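Local coordinates for protein NADP-dependent glyceraldehyde-3-phosphate dehydrogenase (Bacillus halodurans, PDB 3PRL) that probably oxidises glyceraldehyde 3-phosphate directly to 3-phosphoglycerate with NADP+, without forming an acyl phosphate, at residues 405-417 / 450-462. Numbering follows the deposited sequence.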
loop_
_atom_site.group_PDB
_atom_site.type_symbol
_atom_site.label_atom_id
_atom_site.label_comp_id
_atom_site.label_asym_id
_atom_site.label_seq_id
_atom_site.Cartn_x
_atom_site.Cartn_y
_atom_site.Cartn_z
ATOM N N SER D 405 16.338 22.649 -22.688
ATOM C CA SER D 405 17.192 23.664 -22.069
ATOM C C SER D 405 16.464 24.968 -21.721
ATOM O O SER D 405 16.511 25.439 -20.573
ATOM C CB SER D 405 18.383 23.948 -22.986
ATOM O OG SER D 405 19.189 24.990 -22.481
ATOM N N LEU D 406 15.805 25.555 -22.714
ATOM C CA LEU D 406 15.046 26.789 -22.527
ATOM C C LEU D 406 13.873 26.599 -21.573
ATOM O O LEU D 406 13.476 27.526 -20.858
ATOM C CB LEU D 406 14.544 27.296 -23.877
ATOM C CG LEU D 406 15.531 28.083 -24.751
ATOM C CD1 LEU D 406 14.987 28.264 -26.169
ATOM C CD2 LEU D 406 15.829 29.427 -24.109
ATOM N N SER D 407 13.320 25.391 -21.582
ATOM C CA SER D 407 12.277 24.988 -20.665
ATOM C C SER D 407 12.812 25.052 -19.236
ATOM O O SER D 407 12.207 25.680 -18.363
ATOM C CB SER D 407 11.807 23.568 -21.016
ATOM O OG SER D 407 11.102 22.970 -19.951
ATOM N N ASN D 408 13.973 24.438 -19.019
ATOM C CA ASN D 408 14.542 24.340 -17.678
ATOM C C ASN D 408 15.122 25.626 -17.124
ATOM O O ASN D 408 15.299 25.745 -15.903
ATOM C CB ASN D 408 15.569 23.213 -17.614
ATOM C CG ASN D 408 14.921 21.861 -17.701
ATOM O OD1 ASN D 408 13.707 21.736 -17.509
ATOM N ND2 ASN D 408 15.705 20.843 -18.009
ATOM N N GLN D 409 15.386 26.588 -18.015
ATOM C CA GLN D 409 15.939 27.887 -17.608
ATOM C C GLN D 409 14.989 28.747 -16.789
ATOM O O GLN D 409 15.450 29.567 -15.996
ATOM C CB GLN D 409 16.450 28.678 -18.812
ATOM C CG GLN D 409 17.929 28.515 -19.060
ATOM C CD GLN D 409 18.368 28.953 -20.460
ATOM O OE1 GLN D 409 19.205 28.301 -21.080
ATOM N NE2 GLN D 409 17.804 30.048 -20.958
ATOM N N SER D 410 13.677 28.572 -16.993
ATOM C CA SER D 410 12.652 29.282 -16.215
ATOM C C SER D 410 12.791 28.975 -14.720
ATOM O O SER D 410 13.152 27.854 -14.359
ATOM C CB SER D 410 11.256 28.865 -16.705
ATOM O OG SER D 410 10.249 29.190 -15.762
ATOM N N ASP D 411 12.505 29.956 -13.865
ATOM C CA ASP D 411 12.466 29.726 -12.418
ATOM C C ASP D 411 11.281 28.836 -12.037
ATOM O O ASP D 411 11.235 28.319 -10.925
ATOM C CB ASP D 411 12.363 31.039 -11.616
ATOM C CG ASP D 411 13.547 31.983 -11.839
ATOM O OD1 ASP D 411 14.713 31.551 -11.747
ATOM O OD2 ASP D 411 13.305 33.175 -12.106
ATOM N N TYR D 412 10.316 28.689 -12.954
ATOM C CA TYR D 412 9.121 27.910 -12.703
ATOM C C TYR D 412 9.329 26.439 -12.995
ATOM O O TYR D 412 10.338 26.036 -13.606
ATOM C CB TYR D 412 7.920 28.463 -13.500
ATOM C CG TYR D 412 7.577 29.860 -13.061
ATOM C CD1 TYR D 412 7.057 30.094 -11.792
ATOM C CD2 TYR D 412 7.820 30.954 -13.894
ATOM C CE1 TYR D 412 6.770 31.385 -11.366
ATOM C CE2 TYR D 412 7.518 32.250 -13.485
ATOM C CZ TYR D 412 6.991 32.453 -12.224
ATOM O OH TYR D 412 6.699 33.712 -11.794
ATOM N N GLY D 413 8.364 25.643 -12.567
ATOM C CA GLY D 413 8.486 24.185 -12.643
ATOM C C GLY D 413 7.212 23.466 -12.264
ATOM O O GLY D 413 7.247 22.510 -11.495
ATOM N N LEU D 414 6.087 23.929 -12.802
ATOM C CA LEU D 414 4.796 23.358 -12.451
ATOM C C LEU D 414 4.490 22.107 -13.310
ATOM O O LEU D 414 4.571 20.959 -12.833
ATOM C CB LEU D 414 3.714 24.456 -12.535
ATOM C CG LEU D 414 2.283 24.281 -12.004
ATOM C CD1 LEU D 414 2.219 23.417 -10.732
ATOM C CD2 LEU D 414 1.674 25.647 -11.715
ATOM N N GLN D 415 4.187 22.336 -14.592
ATOM C CA GLN D 415 3.799 21.270 -15.499
ATOM C C GLN D 415 4.358 21.525 -16.906
ATOM O O GLN D 415 4.955 22.557 -17.147
ATOM C CB GLN D 415 2.267 21.132 -15.513
ATOM C CG GLN D 415 1.693 20.443 -14.268
ATOM C CD GLN D 415 0.317 19.813 -14.517
ATOM O OE1 GLN D 415 -0.162 19.797 -15.639
ATOM N NE2 GLN D 415 -0.299 19.256 -13.457
ATOM N N ALA D 416 4.180 20.569 -17.820
ATOM C CA ALA D 416 4.621 20.716 -19.219
ATOM C C ALA D 416 3.926 19.735 -20.154
ATOM O O ALA D 416 3.440 18.685 -19.717
ATOM C CB ALA D 416 6.150 20.535 -19.330
ATOM N N SER D 417 3.907 20.077 -21.444
ATOM C CA SER D 417 3.407 19.190 -22.497
ATOM C C SER D 417 4.502 18.836 -23.524
ATOM O O SER D 417 5.279 19.713 -23.913
ATOM C CB SER D 417 2.246 19.860 -23.234
ATOM O OG SER D 417 1.220 20.288 -22.360
ATOM N N HIS D 450 -7.587 13.109 -8.458
ATOM C CA HIS D 450 -6.966 12.011 -7.723
ATOM C C HIS D 450 -5.479 11.897 -8.105
ATOM O O HIS D 450 -4.665 11.302 -7.380
ATOM C CB HIS D 450 -7.740 10.711 -7.972
ATOM C CG HIS D 450 -7.736 10.248 -9.402
ATOM N ND1 HIS D 450 -8.197 11.020 -10.446
ATOM C CD2 HIS D 450 -7.334 9.078 -9.957
ATOM C CE1 HIS D 450 -8.092 10.344 -11.579
ATOM N NE2 HIS D 450 -7.569 9.162 -11.307
ATOM N N PHE D 451 -5.136 12.476 -9.254
ATOM C CA PHE D 451 -3.743 12.615 -9.670
ATOM C C PHE D 451 -3.003 13.513 -8.681
ATOM O O PHE D 451 -3.532 14.558 -8.292
ATOM C CB PHE D 451 -3.673 13.223 -11.085
ATOM C CG PHE D 451 -4.016 12.257 -12.196
ATOM C CD1 PHE D 451 -4.634 11.026 -11.936
ATOM C CD2 PHE D 451 -3.738 12.591 -13.516
ATOM C CE1 PHE D 451 -4.965 10.145 -12.987
ATOM C CE2 PHE D 451 -4.065 11.725 -14.565
ATOM C CZ PHE D 451 -4.680 10.500 -14.302
ATOM N N PRO D 452 -1.763 13.129 -8.293
ATOM C CA PRO D 452 -0.929 14.012 -7.488
ATOM C C PRO D 452 -0.688 15.318 -8.231
ATOM O O PRO D 452 -0.473 15.305 -9.448
ATOM C CB PRO D 452 0.404 13.249 -7.382
ATOM C CG PRO D 452 0.108 11.865 -7.814
ATOM C CD PRO D 452 -1.018 11.946 -8.759
ATOM N N PHE D 453 -0.738 16.428 -7.512
ATOM C CA PHE D 453 -0.455 17.729 -8.103
ATOM C C PHE D 453 0.620 18.457 -7.297
ATOM O O PHE D 453 0.466 18.640 -6.093
ATOM C CB PHE D 453 -1.746 18.552 -8.178
ATOM C CG PHE D 453 -1.551 19.959 -8.637
ATOM C CD1 PHE D 453 -1.303 20.242 -9.984
ATOM C CD2 PHE D 453 -1.688 21.012 -7.745
ATOM C CE1 PHE D 453 -1.149 21.552 -10.415
ATOM C CE2 PHE D 453 -1.534 22.322 -8.161
ATOM C CZ PHE D 453 -1.270 22.598 -9.510
ATOM N N LEU D 454 1.698 18.862 -7.978
ATOM C CA LEU D 454 2.796 19.619 -7.357
ATOM C C LEU D 454 3.551 20.529 -8.348
ATOM O O LEU D 454 3.662 20.228 -9.537
ATOM C CB LEU D 454 3.767 18.655 -6.621
ATOM C CG LEU D 454 4.722 17.747 -7.420
ATOM C CD1 LEU D 454 5.783 17.062 -6.534
ATOM C CD2 LEU D 454 3.954 16.730 -8.273
ATOM N N GLY D 455 4.038 21.660 -7.849
ATOM C CA GLY D 455 4.997 22.477 -8.574
ATOM C C GLY D 455 6.337 22.402 -7.869
ATOM O O GLY D 455 6.393 22.393 -6.634
ATOM N N VAL D 456 7.412 22.310 -8.648
ATOM C CA VAL D 456 8.772 22.343 -8.100
ATOM C C VAL D 456 9.408 23.721 -8.395
ATOM O O VAL D 456 8.738 24.594 -8.948
ATOM C CB VAL D 456 9.645 21.177 -8.625
ATOM C CG1 VAL D 456 8.951 19.841 -8.363
ATOM C CG2 VAL D 456 9.938 21.324 -10.117
ATOM N N LYS D 457 10.683 23.895 -8.025
ATOM C CA LYS D 457 11.383 25.174 -8.155
ATOM C C LYS D 457 10.597 26.274 -7.435
ATOM O O LYS D 457 10.224 26.104 -6.285
ATOM C CB LYS D 457 11.593 25.539 -9.621
ATOM C CG LYS D 457 12.483 24.631 -10.395
ATOM C CD LYS D 457 12.911 25.354 -11.650
ATOM C CE LYS D 457 13.073 24.390 -12.798
ATOM N NZ LYS D 457 13.535 25.101 -14.016
ATOM N N LYS D 458 10.324 27.385 -8.113
ATOM C CA LYS D 458 9.537 28.463 -7.509
ATOM C C LYS D 458 8.010 28.289 -7.603
ATOM O O LYS D 458 7.259 29.075 -7.018
ATOM C CB LYS D 458 9.953 29.816 -8.078
ATOM C CG LYS D 458 11.146 30.413 -7.364
ATOM C CD LYS D 458 11.167 31.934 -7.488
ATOM C CE LYS D 458 12.475 32.514 -6.960
ATOM N NZ LYS D 458 12.914 31.817 -5.699
ATOM N N SER D 459 7.580 27.255 -8.328
ATOM C CA SER D 459 6.163 26.902 -8.544
ATOM C C SER D 459 5.417 26.293 -7.345
ATOM O O SER D 459 4.178 26.186 -7.358
ATOM C CB SER D 459 6.051 25.957 -9.746
ATOM O OG SER D 459 6.175 26.667 -10.972
ATOM N N GLY D 460 6.155 25.864 -6.319
ATOM C CA GLY D 460 5.516 25.413 -5.087
ATOM C C GLY D 460 6.361 24.596 -4.121
ATOM O O GLY D 460 7.578 24.513 -4.259
ATOM N N LEU D 461 5.672 24.007 -3.146
ATOM C CA LEU D 461 6.269 23.318 -2.013
ATOM C C LEU D 461 5.260 22.264 -1.525
ATOM O O LEU D 461 4.076 22.565 -1.331
ATOM C CB LEU D 461 6.621 24.342 -0.922
ATOM C CG LEU D 461 7.328 23.958 0.384
ATOM C CD1 LEU D 461 8.662 23.289 0.131
ATOM C CD2 LEU D 461 7.519 25.198 1.273
ATOM N N GLY D 462 5.723 21.024 -1.363
ATOM C CA GLY D 462 4.834 19.901 -1.021
ATOM C C GLY D 462 3.963 19.418 -2.169
ATOM O O GLY D 462 4.264 19.694 -3.324
#
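K457 runs its side chain alongside the 408-412 backbone, on the way from helix 400-409 to strand 415-419. Its NZ donates to S410 O (2.8 Å), nearly in line with the carbonyl bond (166°). N408 O is 2.7 Å from the same NZ, which also forms a salt bridge with E434. Shortened to an alanine here, the residue would lack its ammonium, which is likely to leave S410 O without that donor and E434 without its positive mate. S410 OG accepts from Y412 N, an ST turn. The next backbone amide, K458 N, donates to D411 O at 3.1 Å, while the K458 ammonium turns off to a salt bridge with E245. S459 OG, anti to its carbonyl carbon (chi1 -77°), is placed where G413 N donates to it (2.9 Å), and is hydrogen-bonded to G261 O. The same hydroxyl sits at the edge of the Y412 ring. G413 O in turn accepts from V456 N, which stands above the carbonyl plane. Farther along, L414 CD1 meets F453 CZ (3.8 Å), and Q415 NE2, hydrogen-bonded to E445 O, comes in plane at the F453 ring edge. F453 also lies close to E259, the predicted active-site residue. Four hydrogen bonds cross the contact, two of them backbone to backbone; with two lysine-glutamate pairs they tie strand 415-419, in the sheet of 264-268, to the neighbourhood of strand 460-461, which pairs with 256-259 in the other large sheet.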